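Local structure of flagellar hook protein FlgE (Caulobacter crescentus CB15, 5AY6) at residues Val38-Tyr48 with Ile114-Asn122; Val83-Leu92 with Ile128-Val139. The protein builds the flagellar hook, the universal joint that probably passes motor torque to the filament; this chain is the central part of the FlgE subunit. One frame throughout, in Å; residues are numbered along the deposited sequence.

Contact 1 (Val38-Tyr48 with Ile114-Asn122)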
loop_
_atom_site.group_PDB
_atom_site.type_symbol
_atom_site.label_atom_id
_atom_site.label_comp_id
_atom_site.label_asym_id
_atom_site.label_seq_id
_atom_site.Cartn_x
_atom_site.Cartn_y
_atom_site.Cartn_z
ATOM N N VAL A 38 -3.602 -29.342 -10.258
ATOM C CA VAL A 38 -2.550 -28.761 -11.075
ATOM C C VAL A 38 -1.409 -29.761 -11.206
ATOM O O VAL A 38 -0.750 -30.091 -10.219
ATOM C CB VAL A 38 -2.025 -27.445 -10.470
ATOM C CG1 VAL A 38 -0.862 -26.908 -11.289
ATOM C CG2 VAL A 38 -3.147 -26.422 -10.372
ATOM N N VAL A 39 -1.186 -30.248 -12.423
ATOM C CA VAL A 39 -0.135 -31.230 -12.679
ATOM C C VAL A 39 1.201 -30.545 -12.951
ATOM O O VAL A 39 1.281 -29.651 -13.798
ATOM C CB VAL A 39 -0.497 -32.132 -13.872
ATOM C CG1 VAL A 39 0.623 -33.124 -14.154
ATOM C CG2 VAL A 39 -1.805 -32.857 -13.602
ATOM N N ASP A 40 2.244 -30.951 -12.230
ATOM C CA ASP A 40 3.567 -30.370 -12.438
ATOM C C ASP A 40 4.340 -31.159 -13.486
ATOM O O ASP A 40 3.870 -32.188 -13.971
ATOM C CB ASP A 40 4.363 -30.283 -11.122
ATOM C CG ASP A 40 4.617 -31.643 -10.467
ATOM O OD1 ASP A 40 4.767 -32.663 -11.171
ATOM O OD2 ASP A 40 4.690 -31.683 -9.220
ATOM N N SER A 41 5.534 -30.682 -13.820
ATOM C CA SER A 41 6.328 -31.284 -14.886
ATOM C C SER A 41 6.802 -32.698 -14.538
ATOM O O SER A 41 7.305 -33.414 -15.403
ATOM C CB SER A 41 7.527 -30.390 -15.219
ATOM O OG SER A 41 8.307 -30.113 -14.065
ATOM N N ALA A 42 6.631 -33.097 -13.281
ATOM C CA ALA A 42 6.970 -34.450 -12.844
ATOM C C ALA A 42 5.719 -35.321 -12.716
ATOM O O ALA A 42 5.736 -36.346 -12.030
ATOM C CB ALA A 42 7.721 -34.411 -11.521
ATOM N N THR A 43 4.645 -34.889 -13.380
ATOM C CA THR A 43 3.348 -35.581 -13.428
ATOM C C THR A 43 2.632 -35.677 -12.076
ATOM O O THR A 43 1.650 -36.407 -11.944
ATOM C CB THR A 43 3.478 -37.016 -14.007
ATOM O OG1 THR A 43 4.078 -37.884 -13.036
ATOM C CG2 THR A 43 4.309 -37.013 -15.281
ATOM N N ASN A 44 3.107 -34.936 -11.082
ATOM C CA ASN A 44 2.447 -34.910 -9.782
ATOM C C ASN A 44 1.375 -33.826 -9.730
ATOM O O ASN A 44 1.592 -32.714 -10.213
ATOM C CB ASN A 44 3.469 -34.698 -8.666
ATOM C CG ASN A 44 4.497 -35.811 -8.603
ATOM O OD1 ASN A 44 4.175 -36.979 -8.819
ATOM N ND2 ASN A 44 5.743 -35.451 -8.314
ATOM N N SER A 45 0.221 -34.152 -9.149
ATOM C CA SER A 45 -0.888 -33.203 -9.071
ATOM C C SER A 45 -0.933 -32.500 -7.718
ATOM O O SER A 45 -0.589 -33.086 -6.692
ATOM C CB SER A 45 -2.222 -33.906 -9.318
ATOM O OG SER A 45 -2.742 -34.412 -8.101
ATOM N N HIS A 46 -1.370 -31.245 -7.725
ATOM C CA HIS A 46 -1.468 -30.460 -6.499
ATOM C C HIS A 46 -2.772 -29.674 -6.428
ATOM O O HIS A 46 -3.417 -29.422 -7.444
ATOM C CB HIS A 46 -0.304 -29.471 -6.382
ATOM C CG HIS A 46 1.039 -30.054 -6.698
ATOM N ND1 HIS A 46 1.951 -30.379 -5.728
ATOM C CD2 HIS A 46 1.626 -30.344 -7.889
ATOM C CE1 HIS A 46 3.050 -30.859 -6.298
ATOM N NE2 HIS A 46 2.871 -30.846 -7.604
ATOM N N ASN A 47 -3.143 -29.287 -5.214
ATOM C CA ASN A 47 -4.124 -28.233 -5.011
ATOM C C ASN A 47 -3.394 -27.019 -4.455
ATOM O O ASN A 47 -2.646 -27.128 -3.480
ATOM C CB ASN A 47 -5.238 -28.674 -4.062
ATOM C CG ASN A 47 -6.037 -29.846 -4.598
ATOM O OD1 ASN A 47 -6.137 -30.048 -5.807
ATOM N ND2 ASN A 47 -6.609 -30.629 -3.693
ATOM N N TYR A 48 -3.596 -25.868 -5.083
ATOM C CA TYR A 48 -2.871 -24.662 -4.699
ATOM C C TYR A 48 -3.798 -23.529 -4.295
ATOM O O TYR A 48 -4.894 -23.387 -4.833
ATOM C CB TYR A 48 -1.978 -24.176 -5.847
ATOM C CG TYR A 48 -0.744 -25.005 -6.111
ATOM C CD1 TYR A 48 0.241 -25.150 -5.142
ATOM C CD2 TYR A 48 -0.544 -25.610 -7.346
ATOM C CE1 TYR A 48 1.377 -25.893 -5.387
ATOM C CE2 TYR A 48 0.589 -26.353 -7.599
ATOM C CZ TYR A 48 1.545 -26.492 -6.616
ATOM O OH TYR A 48 2.675 -27.233 -6.864
ATOM N N ILE A 114 8.602 -24.973 -8.588
ATOM C CA ILE A 114 7.966 -25.194 -7.291
ATOM C C ILE A 114 8.922 -25.868 -6.306
ATOM O O ILE A 114 8.586 -26.056 -5.136
ATOM C CB ILE A 114 6.681 -26.042 -7.415
ATOM C CG1 ILE A 114 6.996 -27.415 -8.013
ATOM C CG2 ILE A 114 5.641 -25.308 -8.253
ATOM C CD1 ILE A 114 5.780 -28.313 -8.154
ATOM N N ASN A 115 10.109 -26.232 -6.782
ATOM C CA ASN A 115 11.174 -26.708 -5.901
ATOM C C ASN A 115 12.551 -26.467 -6.525
ATOM O O ASN A 115 12.652 -26.141 -7.708
ATOM C CB ASN A 115 10.985 -28.194 -5.556
ATOM C CG ASN A 115 10.980 -29.095 -6.778
ATOM O OD1 ASN A 115 11.788 -28.937 -7.691
ATOM N ND2 ASN A 115 10.067 -30.063 -6.791
ATOM N N ALA A 116 13.605 -26.626 -5.729
ATOM C CA ALA A 116 14.964 -26.355 -6.196
ATOM C C ALA A 116 15.405 -27.366 -7.248
ATOM O O ALA A 116 16.312 -27.100 -8.039
ATOM C CB ALA A 116 15.938 -26.350 -5.026
ATOM N N ALA A 117 14.756 -28.525 -7.259
ATOM C CA ALA A 117 15.066 -29.561 -8.233
ATOM C C ALA A 117 14.662 -29.119 -9.640
ATOM O O ALA A 117 15.159 -29.648 -10.635
ATOM C CB ALA A 117 14.377 -30.859 -7.862
ATOM N N GLY A 118 13.756 -28.150 -9.719
ATOM C CA GLY A 118 13.405 -27.553 -10.995
ATOM C C GLY A 118 12.075 -27.987 -11.578
ATOM O O GLY A 118 11.771 -27.700 -12.739
ATOM N N THR A 119 11.282 -28.686 -10.777
ATOM C CA THR A 119 9.929 -29.049 -11.178
ATOM C C THR A 119 9.095 -27.781 -11.342
ATOM O O THR A 119 9.195 -26.854 -10.534
ATOM C CB THR A 119 9.269 -29.987 -10.145
ATOM O OG1 THR A 119 10.092 -31.145 -9.948
ATOM C CG2 THR A 119 7.900 -30.429 -10.619
ATOM N N THR A 120 8.281 -27.729 -12.391
ATOM C CA THR A 120 7.500 -26.528 -12.667
ATOM C C THR A 120 6.005 -26.804 -12.749
ATOM O O THR A 120 5.582 -27.946 -12.918
ATOM C CB THR A 120 7.943 -25.849 -13.993
ATOM O OG1 THR A 120 7.755 -26.753 -15.094
ATOM C CG2 THR A 120 9.401 -25.422 -13.925
ATOM N N VAL A 121 5.212 -25.744 -12.609
ATOM C CA VAL A 121 3.801 -25.784 -12.972
ATOM C C VAL A 121 3.530 -24.654 -13.954
ATOM O O VAL A 121 4.299 -23.690 -14.036
ATOM C CB VAL A 121 2.863 -25.657 -11.745
ATOM C CG1 VAL A 121 3.096 -26.803 -10.768
ATOM C CG2 VAL A 121 3.062 -24.314 -11.059
ATOM N N ASN A 122 2.443 -24.777 -14.708
ATOM C CA ASN A 122 2.081 -23.746 -15.670
ATOM C C ASN A 122 1.340 -22.588 -15.012
ATOM O O ASN A 122 0.376 -22.799 -14.272
ATOM C CB ASN A 122 1.236 -24.349 -16.794
ATOM C CG ASN A 122 2.010 -25.356 -17.623
ATOM O OD1 ASN A 122 3.238 -25.283 -17.720
ATOM N ND2 ASN A 122 1.300 -26.304 -18.219
HETATM O O HOH W 1 0.641 -26.994 -14.302
#
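S41 and T120 join two beta hairpins: the turn D40–T43, which links strands 24-39 and 45-53, meets the small hairpin of strands 111-113 and 120-122. S41 uses two atoms on one partner. Its backbone N gives a hydrogen bond to T120 O (2.9 Å), lying in the carbonyl plane, while its OG accepts from T120 N at a nearly straight 172°. The second bond depends on a chi1 of 55°, which tucks OG between the backbone N and the carbonyl carbon, facing T120 N of segment 114-122. T119 adds its methyl beside this pair, CG2 lying 3.5 Å from D40 CG and equally close to S41 OG.

V121 buries the greatest area here. Its CG1 approaches D40 CB at 3.7 Å and reaches the hydroxyl end of Y48, while the V38 and V121 side chains cross at about a right angle, V38 CG1 4.0 Å from V121 CB. I114 CD1 comes to 3.5 Å from Y48 OH.

D40 organises the turn from within. OD1 takes the N-H groups of A42, an Asx turn, and of N44 from opposite faces of the carboxylate, and OD2 accepts from H46 NE2 at 2.6 Å. Since H46 ND1 is bonded to E73, the imidazole lies between two carboxylates and may be protonated. Replacing D40 by an alanine is likely to leave H46 NE2 and both turn N-H groups without this acceptor, and to open a gap beside T119 CG2. Farther along, a water joins the hairpins, donating to V39 O and accepting from N122 N at 2.9 Å.

Contact 2 (Val83-Leu92 with Ile128-Val139)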
loop_
_atom_site.group_PDB
_atom_site.type_symbol
_atom_site.label_atom_id
_atom_site.label_comp_id
_atom_site.label_asym_id
_atom_site.label_seq_id
_atom_site.Cartn_x
_atom_site.Cartn_y
_atom_site.Cartn_z
ATOM N N VAL A 83 4.341 -10.178 -10.505
ATOM C CA VAL A 83 3.888 -10.204 -11.891
ATOM C C VAL A 83 3.585 -8.788 -12.358
ATOM O O VAL A 83 3.258 -7.913 -11.558
ATOM C CB VAL A 83 2.637 -11.085 -12.085
ATOM C CG1 VAL A 83 2.988 -12.544 -11.893
ATOM C CG2 VAL A 83 1.528 -10.668 -11.127
ATOM N N ALA A 84 3.722 -8.564 -13.658
ATOM C CA ALA A 84 3.438 -7.264 -14.237
ATOM C C ALA A 84 2.570 -7.461 -15.466
ATOM O O ALA A 84 2.944 -8.193 -16.379
ATOM C CB ALA A 84 4.726 -6.534 -14.594
ATOM N N TYR A 85 1.402 -6.823 -15.475
ATOM C CA TYR A 85 0.509 -6.898 -16.621
ATOM C C TYR A 85 0.488 -5.569 -17.368
ATOM O O TYR A 85 0.553 -4.504 -16.755
ATOM C CB TYR A 85 -0.909 -7.264 -16.185
ATOM C CG TYR A 85 -1.028 -8.593 -15.475
ATOM C CD1 TYR A 85 -1.001 -8.664 -14.093
ATOM C CD2 TYR A 85 -1.185 -9.772 -16.189
ATOM C CE1 TYR A 85 -1.122 -9.873 -13.439
ATOM C CE2 TYR A 85 -1.306 -10.985 -15.548
ATOM C CZ TYR A 85 -1.272 -11.030 -14.172
ATOM O OH TYR A 85 -1.390 -12.236 -13.524
ATOM N N ASP A 86 0.397 -5.639 -18.693
ATOM C CA ASP A 86 0.296 -4.440 -19.521
ATOM C C ASP A 86 -0.954 -3.664 -19.120
ATOM O O ASP A 86 -2.040 -4.232 -19.042
ATOM C CB ASP A 86 0.254 -4.812 -21.003
ATOM C CG ASP A 86 0.386 -3.609 -21.913
ATOM O OD1 ASP A 86 1.481 -3.413 -22.483
ATOM O OD2 ASP A 86 -0.601 -2.860 -22.061
ATOM N N ALA A 87 -0.793 -2.372 -18.851
ATOM C CA ALA A 87 -1.893 -1.570 -18.318
ATOM C C ALA A 87 -2.975 -1.307 -19.361
ATOM O O ALA A 87 -4.119 -1.008 -19.016
ATOM C CB ALA A 87 -1.365 -0.257 -17.769
ATOM N N ALA A 88 -2.615 -1.425 -20.634
ATOM C CA ALA A 88 -3.559 -1.178 -21.714
ATOM C C ALA A 88 -4.163 -2.473 -22.241
ATOM O O ALA A 88 -5.369 -2.545 -22.487
ATOM C CB ALA A 88 -2.878 -0.410 -22.848
ATOM N N THR A 89 -3.330 -3.501 -22.398
ATOM C CA THR A 89 -3.755 -4.729 -23.070
ATOM C C THR A 89 -4.075 -5.886 -22.121
ATOM O O THR A 89 -4.624 -6.899 -22.555
ATOM C CB THR A 89 -2.684 -5.221 -24.055
ATOM O OG1 THR A 89 -1.614 -5.828 -23.321
ATOM C CG2 THR A 89 -2.144 -4.064 -24.888
ATOM N N ASN A 90 -3.698 -5.733 -20.850
ATOM C CA ASN A 90 -3.964 -6.709 -19.784
ATOM C C ASN A 90 -3.207 -8.035 -19.922
ATOM O O ASN A 90 -3.478 -8.991 -19.193
ATOM C CB ASN A 90 -5.469 -6.982 -19.688
ATOM C CG ASN A 90 -6.284 -5.706 -19.596
ATOM O OD1 ASN A 90 -6.870 -5.262 -20.580
ATOM N ND2 ASN A 90 -6.307 -5.099 -18.413
ATOM N N GLU A 91 -2.246 -8.086 -20.842
ATOM C CA GLU A 91 -1.413 -9.272 -21.019
ATOM C C GLU A 91 -0.306 -9.330 -19.979
ATOM O O GLU A 91 0.188 -8.292 -19.537
ATOM C CB GLU A 91 -0.773 -9.295 -22.407
ATOM C CG GLU A 91 -1.724 -9.143 -23.569
ATOM C CD GLU A 91 -0.982 -8.878 -24.864
ATOM O OE1 GLU A 91 -0.530 -7.728 -25.067
ATOM O OE2 GLU A 91 -0.838 -9.820 -25.672
ATOM N N LEU A 92 0.102 -10.542 -19.607
ATOM C CA LEU A 92 1.274 -10.707 -18.756
ATOM C C LEU A 92 2.515 -10.227 -19.499
ATOM O O LEU A 92 2.732 -10.589 -20.657
ATOM C CB LEU A 92 1.446 -12.166 -18.325
ATOM C CG LEU A 92 2.604 -12.400 -17.351
ATOM C CD1 LEU A 92 2.303 -11.763 -16.002
ATOM C CD2 LEU A 92 2.911 -13.880 -17.188
ATOM N N ILE A 128 -2.704 -17.141 -13.364
ATOM C CA ILE A 128 -1.858 -15.960 -13.492
ATOM C C ILE A 128 -1.827 -15.537 -14.957
ATOM O O ILE A 128 -1.689 -14.356 -15.280
ATOM C CB ILE A 128 -0.438 -16.237 -12.956
ATOM C CG1 ILE A 128 -0.492 -16.461 -11.442
ATOM C CG2 ILE A 128 0.510 -15.085 -13.266
ATOM C CD1 ILE A 128 0.592 -17.374 -10.918
ATOM N N VAL A 129 -1.971 -16.526 -15.831
ATOM C CA VAL A 129 -2.139 -16.306 -17.260
ATOM C C VAL A 129 -3.507 -16.865 -17.641
ATOM O O VAL A 129 -3.950 -17.852 -17.059
ATOM C CB VAL A 129 -1.004 -16.977 -18.072
ATOM C CG1 VAL A 129 -1.421 -17.239 -19.509
ATOM C CG2 VAL A 129 0.252 -16.122 -18.023
ATOM N N ASN A 130 -4.189 -16.224 -18.586
ATOM C CA ASN A 130 -5.537 -16.638 -18.962
ATOM C C ASN A 130 -5.614 -17.038 -20.431
ATOM O O ASN A 130 -5.287 -16.251 -21.318
ATOM C CB ASN A 130 -6.531 -15.512 -18.663
ATOM C CG ASN A 130 -7.979 -15.943 -18.814
ATOM O OD1 ASN A 130 -8.272 -17.111 -19.070
ATOM N ND2 ASN A 130 -8.894 -14.996 -18.642
ATOM N N ALA A 131 -6.049 -18.266 -20.684
ATOM C CA ALA A 131 -6.133 -18.781 -22.044
ATOM C C ALA A 131 -7.421 -18.335 -22.729
ATOM O O ALA A 131 -7.498 -18.291 -23.956
ATOM C CB ALA A 131 -6.036 -20.298 -22.036
ATOM N N SER A 132 -8.426 -17.994 -21.931
ATOM C CA SER A 132 -9.735 -17.643 -22.468
ATOM C C SER A 132 -10.134 -16.210 -22.128
ATOM O O SER A 132 -11.315 -15.919 -21.928
ATOM C CB SER A 132 -10.794 -18.614 -21.942
ATOM O OG SER A 132 -10.463 -19.952 -22.268
ATOM N N GLY A 133 -9.151 -15.315 -22.064
ATOM C CA GLY A 133 -9.417 -13.933 -21.709
ATOM C C GLY A 133 -8.191 -13.148 -21.281
ATOM O O GLY A 133 -7.055 -13.519 -21.594
ATOM N N ALA A 134 -8.427 -12.048 -20.570
ATOM C CA ALA A 134 -7.340 -11.196 -20.096
ATOM C C ALA A 134 -6.545 -11.909 -19.016
ATOM O O ALA A 134 -7.123 -12.475 -18.087
ATOM C CB ALA A 134 -7.884 -9.882 -19.573
ATOM N N ASP A 135 -5.221 -11.884 -19.137
ATOM C CA ASP A 135 -4.359 -12.541 -18.161
ATOM C C ASP A 135 -4.621 -12.037 -16.740
ATOM O O ASP A 135 -4.560 -12.804 -15.781
ATOM C CB ASP A 135 -2.885 -12.336 -18.520
ATOM C CG ASP A 135 -2.480 -13.076 -19.775
ATOM O OD1 ASP A 135 -3.215 -13.991 -20.198
ATOM O OD2 ASP A 135 -1.417 -12.740 -20.339
ATOM N N ASP A 136 -4.936 -10.750 -16.611
ATOM C CA ASP A 136 -5.069 -10.137 -15.293
ATOM C C ASP A 136 -6.490 -10.219 -14.730
ATOM O O ASP A 136 -6.805 -9.571 -13.732
ATOM C CB ASP A 136 -4.597 -8.671 -15.339
ATOM C CG ASP A 136 -5.520 -7.766 -16.145
ATOM O OD1 ASP A 136 -6.476 -8.264 -16.781
ATOM O OD2 ASP A 136 -5.277 -6.538 -16.149
ATOM N N ALA A 137 -7.339 -11.026 -15.358
ATOM C CA ALA A 137 -8.739 -11.115 -14.957
ATOM C C ALA A 137 -8.915 -11.516 -13.492
ATOM O O ALA A 137 -9.734 -10.942 -12.780
ATOM C CB ALA A 137 -9.478 -12.095 -15.848
ATOM N N GLU A 138 -8.148 -12.499 -13.039
ATOM C CA GLU A 138 -8.371 -13.030 -11.700
ATOM C C GLU A 138 -7.861 -12.088 -10.614
ATOM O O GLU A 138 -8.463 -11.993 -9.541
ATOM C CB GLU A 138 -7.738 -14.416 -11.572
ATOM C CG GLU A 138 -8.399 -15.426 -12.505
ATOM C CD GLU A 138 -8.159 -16.870 -12.113
ATOM O OE1 GLU A 138 -7.413 -17.120 -11.144
ATOM O OE2 GLU A 138 -8.726 -17.761 -12.779
ATOM N N VAL A 139 -6.774 -11.372 -10.887
ATOM C CA VAL A 139 -6.279 -10.397 -9.925
ATOM C C VAL A 139 -7.146 -9.135 -9.953
ATOM O O VAL A 139 -7.385 -8.522 -8.912
ATOM C CB VAL A 139 -4.791 -10.033 -10.171
ATOM C CG1 VAL A 139 -4.573 -9.444 -11.563
ATOM C CG2 VAL A 139 -4.297 -9.071 -9.098
HETATM O O HOH W 2 -3.055 -4.840 -16.280
#
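A chi1 of -60° sets the Y85 ring anti to its own carbonyl carbon; D136 CB lies over one face of that ring, and a D136 chi1 of 69° puts the carboxylate between its backbone N and carbonyl carbon, where it meets N90. The CH-pi contact has CB 3.7 Å from the ring centroid, displaced toward the rim. At the ring edge, Y85 OH donates to a lone pair of I128 O (2.8 Å), in the plane of both ring and carbonyl. D135 CB is also near the edge, and together these contacts probably restrain the ring's rotation.

N90 ND2 donates to D136 OD2 at 2.9 Å, on the syn side, and a water linking that same oxygen to D86 O gives it a second donor. D136 stands at the N-cap position of helix 137-140, yet its carboxylate makes no capping bond.

D135 divides its two oxygens: OD2 receives L92 N along the anti lone pair, at 2.8 Å and 174°, whereas OD1 holds N130 N within its own segment. L92 CD2 also packs on V129 CG2 (3.6 Å) and V83 CG1 on I128 CG2. The whole illustrates a beta hairpin, strands 76-86 and 92-99, one side of which, from V83 and Y85 to N90-L92, is packed against an irregular segment leading through a type I turn into a short helix of the FlgE third domain.

In the fold
Contacts 1 and 2 lie 22 Å apart between centres, their nearest atoms still about 6 Å from each other. Both fall within the third domain of FlgE and draw on one five-stranded antiparallel sheet. Contact 1 uses the turn between its first two strands, 24-39 and 45-53; contact 2 uses the connection between its last two, 76-86 and 92-99, at the other end of the sheet. Along the chain the segments alternate, 38-48, 83-92, 114-122, 128-139, so the chain that follows the sheet returns first to the early hairpin and then to the late one. This is consistent with the sheet and the later loops forming one compact domain of the hook subunit.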